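Local coordinates for GlcNAc-alpha-1,4-Gal-releasing endo-beta-galactosidase (Clostridium perfringens, PDB 1UPS), which probably hydrolyses O-glycosidic bonds, acting as an endo-beta-galactosidase that releases GlcNAc-alpha-1,4-Gal from its glycan substrates, at residues F34-N39 against R45-D50; M246-N251 against D272-W277; A65-R68 against S73-E76. All blocks are in the same frame, centred on the assembly; numbering follows the deposited sequence. Where two conformers were deposited one is given.

Interaction 1. Residues F34-N39 against R45-D50; sequences FSDEFN and REKWTD. With CA (calcium ion), chain C.
W48 brings its indole from the 45-50 loop to the end of strand 30-36, where it joins F34 and F38 in an aromatic cluster inside the GH16 beta-sandwich. F34 stands steeply against the indole, their planes 79° apart, and W48 CZ2 meets its edge, 3.9 Å from F34 CZ. F38 is tilted far less, its CZ lying 3.9 Å from the same W48 CZ2.

D36 locks this grouping through both carboxylate oxygens. W48 NE1 donates to D36 OD1 at 2.9 Å, close to the indole plane and on the anti side of the oxygen, though the N-H is bent (137°). This satisfies the buried indole nitrogen. The other oxygen, D36 OD2, accepts from F38 N at 2.9 Å, an Asx turn; D36 CB lies over one face of the F38 ring, toward its rim. Strand 267-279 adds M274, on which F34 and W48 both pack. Between D36 and F38, E37 O binds the calcium ion at 2.3 Å, a site shared with G72 and D272.

K47 passes obliquely by F34. With CG anti to the carbonyl carbon (chi1 -62°) and the chain extended beyond it, K47 CD runs 3.8 Å from F34 CE2, and K47 NZ donates a hydrogen bond to S35 O at 2.7 Å, almost straight off the end of that carbonyl.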
ATOM      1  N   PHE A  34      12.625  -8.888 -11.848  1.00 14.06           N
ATOM      2  CA  PHE A  34      13.736  -8.223 -11.152  1.00 14.57           C
ATOM      3  C   PHE A  34      13.987  -8.922  -9.837  1.00 14.79           C
ATOM      4  O   PHE A  34      13.045  -9.297  -9.130  1.00 14.32           O
ATOM      5  CB  PHE A  34      13.420  -6.750 -10.859  1.00 14.19           C
ATOM      6  CG  PHE A  34      14.511  -6.025 -10.064  1.00 14.64           C
ATOM      7  CD1 PHE A  34      14.434  -5.924  -8.678  1.00 16.48           C
ATOM      8  CD2 PHE A  34      15.609  -5.469 -10.716  1.00 15.05           C
ATOM      9  CE1 PHE A  34      15.445  -5.260  -7.943  1.00 18.05           C
ATOM     10  CE2 PHE A  34      16.617  -4.796 -10.010  1.00 15.13           C
ATOM     11  CZ  PHE A  34      16.534  -4.684  -8.620  1.00 17.40           C
ATOM     12  N   SER A  35      15.260  -9.092  -9.494  1.00 15.31           N
ATOM     13  CA  SER A  35      15.579  -9.492  -8.140  1.00 15.65           C
ATOM     14  C   SER A  35      16.950  -9.009  -7.710  1.00 16.13           C
ATOM     15  O   SER A  35      17.867  -8.870  -8.531  1.00 17.27           O
ATOM     16  CB  SER A  35      15.485 -11.004  -7.970  1.00 16.02           C
ATOM     17  OG  SER A  35      16.477 -11.633  -8.735  1.00 16.46           O
ATOM     18  N   ASP A  36      17.060  -8.727  -6.417  1.00 14.32           N
ATOM     19  CA  ASP A  36      18.343  -8.591  -5.780  1.00 13.37           C
ATOM     20  C   ASP A  36      18.271  -9.377  -4.485  1.00 13.63           C
ATOM     21  O   ASP A  36      17.476  -9.060  -3.596  1.00 12.28           O
ATOM     22  CB  ASP A  36      18.695  -7.119  -5.528  1.00 13.45           C
ATOM     23  CG  ASP A  36      20.165  -6.933  -5.257  1.00 14.63           C
ATOM     24  OD1 ASP A  36      20.729  -5.855  -5.581  1.00 14.57           O
ATOM     25  OD2 ASP A  36      20.838  -7.850  -4.743  1.00 12.06           O
ATOM     26  N   GLU A  37      19.096 -10.426  -4.391  1.00 12.62           N
ATOM     27  CA  GLU A  37      19.154 -11.258  -3.192  1.00 14.33           C
ATOM     28  C   GLU A  37      20.100 -10.690  -2.126  1.00 14.23           C
ATOM     29  O   GLU A  37      20.247 -11.263  -1.038  1.00 14.72           O
ATOM     30  CB  GLU A  37      19.513 -12.711  -3.573  1.00 13.57           C
ATOM     31  CG  GLU A  37      18.548 -13.320  -4.604  1.00 14.60           C
ATOM     32  CD  GLU A  37      17.133 -13.502  -4.069  1.00 15.23           C
ATOM     33  OE1 GLU A  37      16.176 -13.241  -4.829  1.00 17.10           O
ATOM     34  OE2 GLU A  37      16.974 -13.891  -2.886  1.00 16.72           O
ATOM     35  N   PHE A  38      20.709  -9.539  -2.425  1.00 15.02           N
ATOM     36  CA  PHE A  38      21.494  -8.758  -1.457  1.00 15.22           C
ATOM     37  C   PHE A  38      22.508  -9.583  -0.656  1.00 16.53           C
ATOM     38  O   PHE A  38      22.633  -9.413   0.543  1.00 17.36           O
ATOM     39  CB  PHE A  38      20.575  -7.991  -0.487  1.00 14.83           C
ATOM     40  CG  PHE A  38      19.793  -6.854  -1.131  1.00 14.12           C
ATOM     41  CD1 PHE A  38      18.418  -6.740  -0.913  1.00 13.30           C
ATOM     42  CD2 PHE A  38      20.433  -5.891  -1.919  1.00 14.05           C
ATOM     43  CE1 PHE A  38      17.669  -5.689  -1.485  1.00 13.27           C
ATOM     44  CE2 PHE A  38      19.702  -4.811  -2.489  1.00 13.44           C
ATOM     45  CZ  PHE A  38      18.331  -4.709  -2.280  1.00 12.65           C
ATOM     46  N   ASN A  39      23.230 -10.471  -1.311  1.00 17.81           N
ATOM     47  CA  ASN A  39      24.184 -11.274  -0.541  1.00 18.85           C
ATOM     48  C   ASN A  39      25.536 -10.583  -0.304  1.00 18.71           C
ATOM     49  O   ASN A  39      26.289 -10.952   0.627  1.00 19.39           O
ATOM     50  CB  ASN A  39      24.285 -12.690  -1.102  0.65 18.94           C
ATOM     51  CG  ASN A  39      22.925 -13.423  -1.103  0.65 19.17           C
ATOM     52  OD1 ASN A  39      22.119 -13.312  -0.156  0.65 18.49           O
ATOM     53  ND2 ASN A  39      22.662 -14.155  -2.179  0.65 16.93           N
ATOM     54  N   ARG A  45      25.935  -2.487  -9.067  1.00 15.90           N
ATOM     55  CA  ARG A  45      25.800  -1.150  -9.644  1.00 17.03           C
ATOM     56  C   ARG A  45      25.085  -1.140 -11.001  1.00 16.83           C
ATOM     57  O   ARG A  45      24.854  -0.076 -11.594  1.00 16.89           O
ATOM     58  CB  ARG A  45      27.167  -0.457  -9.689  1.00 18.02           C
ATOM     59  CG  ARG A  45      27.711  -0.228  -8.283  1.00 20.35           C
ATOM     60  CD  ARG A  45      28.866   0.736  -8.189  1.00 25.34           C
ATOM     61  NE  ARG A  45      29.323   0.867  -6.804  1.00 28.61           N
ATOM     62  CZ  ARG A  45      28.813   1.727  -5.916  1.00 29.19           C
ATOM     63  NH1 ARG A  45      27.831   2.555  -6.267  1.00 29.12           N
ATOM     64  NH2 ARG A  45      29.299   1.771  -4.679  1.00 28.68           N
ATOM     65  N   GLU A  46      24.722  -2.323 -11.485  1.00 16.47           N
ATOM     66  CA  GLU A  46      23.840  -2.410 -12.638  1.00 16.44           C
ATOM     67  C   GLU A  46      22.381  -2.243 -12.209  1.00 15.52           C
ATOM     68  O   GLU A  46      21.507  -2.018 -13.051  1.00 15.64           O
ATOM     69  CB  GLU A  46      24.053  -3.736 -13.398  1.00 16.96           C
ATOM     70  CG  GLU A  46      25.365  -3.810 -14.186  0.65 19.98           C
ATOM     71  CD  GLU A  46      25.542  -2.675 -15.189  0.65 24.46           C
ATOM     72  OE1 GLU A  46      26.641  -2.072 -15.219  0.65 26.24           O
ATOM     73  OE2 GLU A  46      24.595  -2.384 -15.960  0.65 26.80           O
ATOM     74  N   LYS A  47      22.115  -2.331 -10.904  1.00 13.96           N
ATOM     75  CA  LYS A  47      20.737  -2.237 -10.384  1.00 13.41           C
ATOM     76  C   LYS A  47      20.496  -0.990  -9.531  1.00 12.85           C
ATOM     77  O   LYS A  47      19.386  -0.432  -9.532  1.00 13.00           O
ATOM     78  CB  LYS A  47      20.404  -3.484  -9.552  1.00 13.50           C
ATOM     79  CG  LYS A  47      20.452  -4.776 -10.347  1.00 13.99           C
ATOM     80  CD  LYS A  47      20.169  -6.014  -9.506  1.00 15.05           C
ATOM     81  CE  LYS A  47      20.140  -7.261 -10.438  1.00 16.86           C
ATOM     82  NZ  LYS A  47      20.224  -8.544  -9.702  1.00 20.64           N
ATOM     83  N   TRP A  48      21.529  -0.575  -8.792  1.00 12.35           N
ATOM     84  CA  TRP A  48      21.401   0.476  -7.768  1.00 11.87           C
ATOM     85  C   TRP A  48      22.490   1.535  -7.854  1.00 12.28           C
ATOM     86  O   TRP A  48      23.652   1.237  -8.198  1.00 12.11           O
ATOM     87  CB  TRP A  48      21.478  -0.132  -6.350  1.00 11.85           C
ATOM     88  CG  TRP A  48      20.490  -1.222  -6.112  1.00 11.97           C
ATOM     89  CD1 TRP A  48      20.732  -2.570  -6.145  1.00 12.67           C
ATOM     90  CD2 TRP A  48      19.096  -1.068  -5.829  1.00 12.47           C
ATOM     91  NE1 TRP A  48      19.573  -3.264  -5.882  1.00 13.64           N
ATOM     92  CE2 TRP A  48      18.548  -2.371  -5.707  1.00 12.23           C
ATOM     93  CE3 TRP A  48      18.244   0.043  -5.672  1.00 13.51           C
ATOM     94  CZ2 TRP A  48      17.197  -2.599  -5.410  1.00 12.76           C
ATOM     95  CZ3 TRP A  48      16.890  -0.180  -5.382  1.00 15.45           C
ATOM     96  CH2 TRP A  48      16.379  -1.499  -5.267  1.00 12.90           C
ATOM     97  N   THR A  49      22.116   2.758  -7.486  1.00 12.19           N
ATOM     98  CA  THR A  49      23.088   3.755  -7.078  1.00 12.64           C
ATOM     99  C   THR A  49      23.010   3.979  -5.559  1.00 12.83           C
ATOM    100  O   THR A  49      21.942   3.820  -4.961  1.00 12.85           O
ATOM    101  CB  THR A  49      22.931   5.058  -7.897  1.00 12.59           C
ATOM    102  OG1 THR A  49      24.007   5.950  -7.565  1.00 13.73           O
ATOM    103  CG2 THR A  49      21.635   5.841  -7.547  1.00 13.85           C
ATOM    104  N   ASP A  50      24.141   4.306  -4.937  1.00 13.18           N
ATOM    105  CA  ASP A  50      24.180   4.500  -3.481  1.00 13.67           C
ATOM    106  C   ASP A  50      24.228   5.982  -3.086  1.00 13.58           C
ATOM    107  O   ASP A  50      24.907   6.388  -2.141  1.00 13.35           O
ATOM    108  CB  ASP A  50      25.288   3.659  -2.820  1.00 13.73           C
ATOM    109  CG  ASP A  50      26.656   3.879  -3.436  1.00 16.21           C
ATOM    110  OD1 ASP A  50      27.626   3.235  -2.944  1.00 16.90           O
ATOM    111  OD2 ASP A  50      26.861   4.640  -4.406  1.00 15.24           O
TER
HETATM  112 CA    CA C 501      19.495 -12.451   0.820  1.00 18.81          CA
HETATM  113  O   HOH W   1      18.081 -13.887  -0.447  1.00 19.85           O
HETATM  114  O   HOH W   2      19.899 -14.579   2.037  1.00 22.04           O

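Interaction 2. Residues M246-N251 against D272-W277. With CA (calcium ion), chain C.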
ATOM      1  N   MET A 246       7.814   3.699 -12.517  1.00 10.76           N
ATOM      2  CA  MET A 246       8.277   4.226 -11.233  1.00  9.87           C
ATOM      3  C   MET A 246       9.611   3.599 -10.885  1.00 10.38           C
ATOM      4  O   MET A 246       9.888   2.444 -11.264  1.00  9.90           O
ATOM      5  CB  MET A 246       7.255   3.913 -10.130  1.00  9.81           C
ATOM      6  CG  MET A 246       5.907   4.623 -10.336  1.00 10.45           C
ATOM      7  SD  MET A 246       4.697   4.183  -9.054  1.00 11.55           S
ATOM      8  CE  MET A 246       5.068   5.492  -7.811  1.00 11.06           C
ATOM      9  N   GLY A 247      10.430   4.365 -10.158  1.00 10.27           N
ATOM     10  CA  GLY A 247      11.713   3.896  -9.662  1.00 10.34           C
ATOM     11  C   GLY A 247      11.598   3.600  -8.183  1.00 10.65           C
ATOM     12  O   GLY A 247      10.625   4.014  -7.555  1.00 10.46           O
ATOM     13  N   THR A 248      12.593   2.898  -7.634  1.00 10.52           N
ATOM     14  CA  THR A 248      12.545   2.413  -6.252  1.00  9.31           C
ATOM     15  C   THR A 248      13.632   3.042  -5.404  1.00  9.74           C
ATOM     16  O   THR A 248      14.772   3.167  -5.851  1.00  9.58           O
ATOM     17  CB  THR A 248      12.728   0.861  -6.251  1.00  8.95           C
ATOM     18  OG1 THR A 248      11.595   0.265  -6.908  1.00  8.95           O
ATOM     19  CG2 THR A 248      12.684   0.288  -4.802  1.00  8.22           C
ATOM     20  N   ILE A 249      13.273   3.394  -4.170  1.00  9.13           N
ATOM     21  CA  ILE A 249      14.251   3.862  -3.179  1.00  9.58           C
ATOM     22  C   ILE A 249      14.130   2.989  -1.940  1.00  9.83           C
ATOM     23  O   ILE A 249      13.017   2.695  -1.491  1.00 10.12           O
ATOM     24  CB  ILE A 249      13.973   5.356  -2.799  1.00  9.84           C
ATOM     25  CG1 ILE A 249      13.966   6.241  -4.070  1.00  9.55           C
ATOM     26  CG2 ILE A 249      14.973   5.825  -1.696  1.00  9.65           C
ATOM     27  CD1 ILE A 249      13.636   7.724  -3.811  1.00 10.81           C
ATOM     28  N   LEU A 250      15.276   2.573  -1.391  1.00 10.04           N
ATOM     29  CA  LEU A 250      15.307   1.876  -0.116  1.00  9.77           C
ATOM     30  C   LEU A 250      16.245   2.675   0.783  1.00 10.45           C
ATOM     31  O   LEU A 250      17.414   2.866   0.448  1.00 11.12           O
ATOM     32  CB  LEU A 250      15.846   0.438  -0.292  1.00 10.42           C
ATOM     33  CG  LEU A 250      14.858  -0.568  -0.866  1.00 10.98           C
ATOM     34  CD1 LEU A 250      15.624  -1.805  -1.462  1.00 13.27           C
ATOM     35  CD2 LEU A 250      13.859  -0.997   0.190  1.00 13.21           C
ATOM     36  N   ASN A 251      15.734   3.155   1.912  1.00 10.22           N
ATOM     37  CA  ASN A 251      16.533   4.044   2.752  1.00 10.40           C
ATOM     38  C   ASN A 251      16.121   4.063   4.220  1.00  9.96           C
ATOM     39  O   ASN A 251      15.131   3.429   4.623  1.00 10.33           O
ATOM     40  CB  ASN A 251      16.705   5.461   2.105  1.00  9.49           C
ATOM     41  CG  ASN A 251      15.427   6.294   2.054  1.00 11.01           C
ATOM     42  OD1 ASN A 251      14.318   5.777   2.111  1.00 10.74           O
ATOM     43  ND2 ASN A 251      15.599   7.626   1.920  1.00 10.79           N
ATOM     44  N   ASP A 272      16.667  -8.691   3.241  1.00 10.85           N
ATOM     45  CA  ASP A 272      17.139  -9.993   2.754  1.00 11.01           C
ATOM     46  C   ASP A 272      17.113 -10.066   1.229  1.00 11.20           C
ATOM     47  O   ASP A 272      18.056 -10.575   0.598  1.00 10.18           O
ATOM     48  CB  ASP A 272      16.292 -11.111   3.392  1.00 10.90           C
ATOM     49  CG  ASP A 272      16.693 -12.505   2.930  1.00 13.48           C
ATOM     50  OD1 ASP A 272      15.817 -13.399   3.017  1.00 10.81           O
ATOM     51  OD2 ASP A 272      17.833 -12.785   2.490  1.00 13.35           O
ATOM     52  N   TYR A 273      16.039  -9.560   0.627  1.00 10.82           N
ATOM     53  CA  TYR A 273      15.894  -9.564  -0.822  1.00 10.92           C
ATOM     54  C   TYR A 273      14.821  -8.584  -1.252  1.00 10.70           C
ATOM     55  O   TYR A 273      13.978  -8.178  -0.437  1.00 11.04           O
ATOM     56  CB  TYR A 273      15.540 -10.965  -1.378  1.00 11.11           C
ATOM     57  CG  TYR A 273      14.191 -11.557  -0.943  1.00 11.34           C
ATOM     58  CD1 TYR A 273      12.978 -11.108  -1.504  1.00 11.66           C
ATOM     59  CD2 TYR A 273      14.140 -12.633  -0.042  1.00 11.27           C
ATOM     60  CE1 TYR A 273      11.757 -11.653  -1.113  1.00 10.57           C
ATOM     61  CE2 TYR A 273      12.916 -13.202   0.335  1.00  9.63           C
ATOM     62  CZ  TYR A 273      11.743 -12.719  -0.205  1.00 11.60           C
ATOM     63  OH  TYR A 273      10.554 -13.286   0.177  1.00 10.96           O
ATOM     64  N   MET A 274      14.875  -8.210  -2.529  1.00 11.16           N
ATOM     65  CA  MET A 274      13.783  -7.527  -3.222  1.00 11.33           C
ATOM     66  C   MET A 274      13.508  -8.293  -4.514  1.00 11.81           C
ATOM     67  O   MET A 274      14.437  -8.617  -5.255  1.00 12.66           O
ATOM     68  CB  MET A 274      14.155  -6.076  -3.561  1.00 11.36           C
ATOM     69  CG  MET A 274      13.070  -5.355  -4.386  1.00 11.98           C
ATOM     70  SD  MET A 274      13.595  -3.685  -4.853  1.00 15.01           S
ATOM     71  CE  MET A 274      12.520  -3.373  -6.254  1.00 13.57           C
ATOM     72  N   ARG A 275      12.238  -8.589  -4.775  1.00 11.94           N
ATOM     73  CA  ARG A 275      11.847  -9.311  -5.980  1.00 11.35           C
ATOM     74  C   ARG A 275      10.632  -8.634  -6.586  1.00 11.48           C
ATOM     75  O   ARG A 275       9.757  -8.131  -5.865  1.00 12.04           O
ATOM     76  CB  ARG A 275      11.515 -10.777  -5.644  1.00 11.50           C
ATOM     77  CG  ARG A 275      12.727 -11.577  -5.133  1.00 11.28           C
ATOM     78  CD  ARG A 275      12.413 -13.028  -4.758  1.00 12.26           C
ATOM     79  NE  ARG A 275      13.509 -13.628  -3.999  1.00 12.78           N
ATOM     80  CZ  ARG A 275      13.362 -14.618  -3.119  1.00 13.42           C
ATOM     81  NH1 ARG A 275      12.160 -15.156  -2.894  1.00 12.88           N
ATOM     82  NH2 ARG A 275      14.428 -15.093  -2.472  1.00 10.59           N
ATOM     83  N   VAL A 276      10.580  -8.616  -7.912  1.00 10.84           N
ATOM     84  CA  VAL A 276       9.396  -8.127  -8.616  1.00 10.97           C
ATOM     85  C   VAL A 276       8.982  -9.140  -9.672  1.00 11.78           C
ATOM     86  O   VAL A 276       9.804  -9.554 -10.507  1.00 11.30           O
ATOM     87  CB  VAL A 276       9.651  -6.776  -9.317  1.00 11.00           C
ATOM     88  CG1 VAL A 276       8.351  -6.230  -9.892  1.00  9.83           C
ATOM     89  CG2 VAL A 276      10.287  -5.741  -8.333  1.00 10.05           C
ATOM     90  N   TRP A 277       7.710  -9.537  -9.634  1.00 12.12           N
ATOM     91  CA  TRP A 277       7.181 -10.483 -10.604  1.00 12.94           C
ATOM     92  C   TRP A 277       6.113  -9.822 -11.475  1.00 13.23           C
ATOM     93  O   TRP A 277       5.471  -8.845 -11.069  1.00 13.58           O
ATOM     94  CB  TRP A 277       6.531 -11.669  -9.891  1.00 13.09           C
ATOM     95  CG  TRP A 277       7.413 -12.578  -9.084  1.00 13.99           C
ATOM     96  CD1 TRP A 277       8.003 -13.747  -9.513  1.00 14.34           C
ATOM     97  CD2 TRP A 277       7.690 -12.485  -7.684  1.00 14.14           C
ATOM     98  NE1 TRP A 277       8.659 -14.358  -8.470  1.00 14.16           N
ATOM     99  CE2 TRP A 277       8.491 -13.601  -7.335  1.00 13.88           C
ATOM    100  CE3 TRP A 277       7.360 -11.558  -6.684  1.00 12.27           C
ATOM    101  CZ2 TRP A 277       8.967 -13.814  -6.027  1.00 14.59           C
ATOM    102  CZ3 TRP A 277       7.840 -11.763  -5.388  1.00 14.18           C
ATOM    103  CH2 TRP A 277       8.626 -12.893  -5.069  1.00 14.28           C
TER
HETATM  104 CA    CA C 501      19.495 -12.451   0.820  1.00 18.81          CA
HETATM  105  O   HOH W   2      19.899 -14.579   2.037  1.00 22.04           O
HETATM  106  O   HOH W   1      18.081 -13.887  -0.447  1.00 19.85           O
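T248 meets M274 tip to tip in the interior between two facing beta-sheets. Strand 246-254 belongs to one sheet and strand 267-279 to the other, so the segments are joined by side chains alone, and the area they bury together is small, 109 Å². Following the first strand, G247 is tied by its backbone to V151 of strand 145-152, within its own sheet, and T248 is the first residue to reach across. Both branches of T248 face the methyl end of M274: T248 OG1 lies 3.8 Å from M274 CE and T248 CG2 3.9 Å from that carbon. S100 OG, in the loop after strand 94-99, accepts from T248 N. I249 pairs with W149 through backbone hydrogen bonds. At L250 the strand comes into line with M274, their CA atoms 10.0 Å apart, and L250 CD1 comes within 4.4 Å of M274 SD, a loose apolar approach.

M274 reaches the other sheet because its CG is anti to the backbone N (chi1 176°) and the rest of the chain is extended, carrying sulfur and methyl straight toward T248. W48 also covers T248 and L250. Two residues before M274 on the same strand, D272 gives the calcium ion two bonds, from D272 O and D272 OD2, each 2.4 Å long. E37 O, G72 O and two waters complete the six ligands. The pairing of two antiparallel sheets through a layer of apolar side chains is the hallmark of the jelly-roll beta-sandwich of the GH16 glycosidases, within the concanavalin clan.

Interaction 3. Residues A65-R68 against S73-E76; sequences ANYR and SLVE
R68 and V75 pair across the beta hairpin made by strands 66-70 and 73-78, in a sheet of the GH16 fold. They form a hydrogen-bonded antiparallel pair: R68 N donates to V75 O at 2.9 Å, and V75 N returns a bond to R68 O at 2.8 Å, both close to straight. The next pair, Y67 with E76, is non-hydrogen-bonded, and there the Y67 CA-H leans on V75 O, CA to O being 3.2 Å. That carbonyl therefore serves two donors of unequal strength. The short strand axes approach to 4.7 Å and run at 152° to each other.

On the R68 and V75 face the two side chains run alongside each other. R68 CG sits between its own backbone N and carbonyl carbon (chi1 62°); the chain runs extended to NE, and the guanidinium is then turned so that one face covers V75 CG1, which is 3.9 Å from R68 CZ. On the Y67 face, Y67 CD2 meets L74 CD1 obliquely at 3.9 Å. The tyrosine hydroxyl pairs with D50, while E76 OE2 bonds W269 NE1.

The guanidinium thus offers its flat side to a methyl group and its N-H groups to acids, NH1 to E70 and NH2 to E268. Clamped in this way, it is probably held in its rotation, and the two carboxylates would favour its positive charge.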
ATOM      1  N   ALA A  65      25.326   6.978   0.646  1.00 11.25           N
ATOM      2  CA  ALA A  65      24.834   6.075   1.680  1.00 11.18           C
ATOM      3  C   ALA A  65      25.970   5.377   2.398  1.00 11.31           C
ATOM      4  O   ALA A  65      27.037   5.154   1.813  1.00 11.19           O
ATOM      5  CB  ALA A  65      23.915   5.023   1.065  1.00 11.22           C
ATOM      6  N   ASN A  66      25.731   5.031   3.662  1.00 10.78           N
ATOM      7  CA  ASN A  66      26.552   4.042   4.339  1.00 11.69           C
ATOM      8  C   ASN A  66      25.777   2.753   4.451  1.00 11.59           C
ATOM      9  O   ASN A  66      24.583   2.772   4.691  1.00 10.92           O
ATOM     10  CB  ASN A  66      27.021   4.537   5.702  1.00 11.62           C
ATOM     11  CG  ASN A  66      27.994   5.689   5.566  1.00 14.52           C
ATOM     12  OD1 ASN A  66      29.033   5.576   4.881  1.00 14.28           O
ATOM     13  ND2 ASN A  66      27.658   6.816   6.186  1.00 15.11           N
ATOM     14  N   TYR A  67      26.466   1.640   4.229  1.00 12.37           N
ATOM     15  CA  TYR A  67      25.814   0.327   4.252  1.00 12.68           C
ATOM     16  C   TYR A  67      26.885  -0.771   4.291  1.00 13.21           C
ATOM     17  O   TYR A  67      28.078  -0.512   4.024  1.00 13.51           O
ATOM     18  CB  TYR A  67      24.890   0.125   3.027  1.00 12.90           C
ATOM     19  CG  TYR A  67      25.620   0.223   1.694  1.00 13.23           C
ATOM     20  CD1 TYR A  67      25.839   1.470   1.090  1.00 14.83           C
ATOM     21  CD2 TYR A  67      26.119  -0.916   1.055  1.00 14.47           C
ATOM     22  CE1 TYR A  67      26.527   1.583  -0.116  1.00 15.61           C
ATOM     23  CE2 TYR A  67      26.831  -0.817  -0.171  1.00 15.41           C
ATOM     24  CZ  TYR A  67      27.016   0.443  -0.745  1.00 15.56           C
ATOM     25  OH  TYR A  67      27.712   0.576  -1.930  1.00 16.72           O
ATOM     26  N   ARG A  68      26.454  -1.973   4.672  1.00 13.06           N
ATOM     27  CA  ARG A  68      27.268  -3.189   4.590  1.00 13.33           C
ATOM     28  C   ARG A  68      26.324  -4.327   4.224  1.00 13.46           C
ATOM     29  O   ARG A  68      25.103  -4.130   4.128  1.00 13.14           O
ATOM     30  CB  ARG A  68      27.994  -3.491   5.914  1.00 12.95           C
ATOM     31  CG  ARG A  68      27.111  -3.749   7.136  1.00 13.60           C
ATOM     32  CD  ARG A  68      27.857  -3.761   8.503  1.00 15.75           C
ATOM     33  NE  ARG A  68      27.010  -4.291   9.574  1.00 15.61           N
ATOM     34  CZ  ARG A  68      26.268  -3.570  10.410  1.00 17.39           C
ATOM     35  NH1 ARG A  68      25.523  -4.180  11.325  1.00 16.68           N
ATOM     36  NH2 ARG A  68      26.249  -2.245  10.348  1.00 19.28           N
ATOM     37  N   SER A  73      21.959 -10.116   3.962  1.00 13.91           N
ATOM     38  CA  SER A  73      21.086  -8.931   3.870  1.00 13.43           C
ATOM     39  C   SER A  73      21.865  -7.675   3.553  1.00 12.55           C
ATOM     40  O   SER A  73      23.033  -7.536   3.949  1.00 12.06           O
ATOM     41  CB  SER A  73      20.343  -8.712   5.199  1.00 13.50           C
ATOM     42  OG  SER A  73      19.378  -9.734   5.407  1.00 14.87           O
ATOM     43  N   LEU A  74      21.228  -6.752   2.841  1.00 11.84           N
ATOM     44  CA  LEU A  74      21.727  -5.377   2.818  1.00 11.51           C
ATOM     45  C   LEU A  74      21.389  -4.718   4.162  1.00 11.42           C
ATOM     46  O   LEU A  74      20.217  -4.700   4.589  1.00 11.93           O
ATOM     47  CB  LEU A  74      21.072  -4.594   1.669  1.00 11.35           C
ATOM     48  CG  LEU A  74      21.286  -3.070   1.655  1.00 11.81           C
ATOM     49  CD1 LEU A  74      22.733  -2.753   1.298  1.00 11.93           C
ATOM     50  CD2 LEU A  74      20.302  -2.436   0.646  1.00 11.71           C
ATOM     51  N   VAL A  75      22.413  -4.173   4.813  1.00 11.03           N
ATOM     52  CA  VAL A  75      22.248  -3.417   6.052  1.00 11.24           C
ATOM     53  C   VAL A  75      22.641  -1.952   5.800  1.00 11.20           C
ATOM     54  O   VAL A  75      23.826  -1.583   5.858  1.00 11.39           O
ATOM     55  CB  VAL A  75      23.065  -4.034   7.228  1.00 11.13           C
ATOM     56  CG1 VAL A  75      22.932  -3.195   8.524  1.00 12.46           C
ATOM     57  CG2 VAL A  75      22.656  -5.484   7.463  1.00 12.34           C
ATOM     58  N   GLU A  76      21.635  -1.131   5.500  1.00 10.51           N
ATOM     59  CA  GLU A  76      21.831   0.325   5.412  1.00 10.83           C
ATOM     60  C   GLU A  76      21.931   0.869   6.820  1.00 10.37           C
ATOM     61  O   GLU A  76      21.154   0.469   7.673  1.00 10.49           O
ATOM     62  CB  GLU A  76      20.608   0.954   4.736  1.00 10.53           C
ATOM     63  CG  GLU A  76      20.460   0.509   3.292  1.00 11.46           C
ATOM     64  CD  GLU A  76      19.289   1.195   2.594  1.00 12.30           C
ATOM     65  OE1 GLU A  76      19.418   1.514   1.385  1.00 12.21           O
ATOM     66  OE2 GLU A  76      18.250   1.399   3.253  1.00 11.42           O
TER

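From the N terminus, interaction 1 closes first, folding the short loop after strand 30-36 back on that strand. Interaction 3 follows as a tight hairpin, and interaction 2 comes last, joining strands 246-254 and 267-279. The three lie in series; none nests in or crosses another. In space they converge. Strand 267-279 pairs in its sheet with both 30-36 and 73-78, so interactions 1 and 3 both border interaction 2. A salt bridge from E37 OE1 to R275 NE links interactions 1 and 2, and both share the calcium ion. D50 O and A65 N, 2.9 Å apart, link interaction 1 to the hairpin, whose S73 lies close to D272.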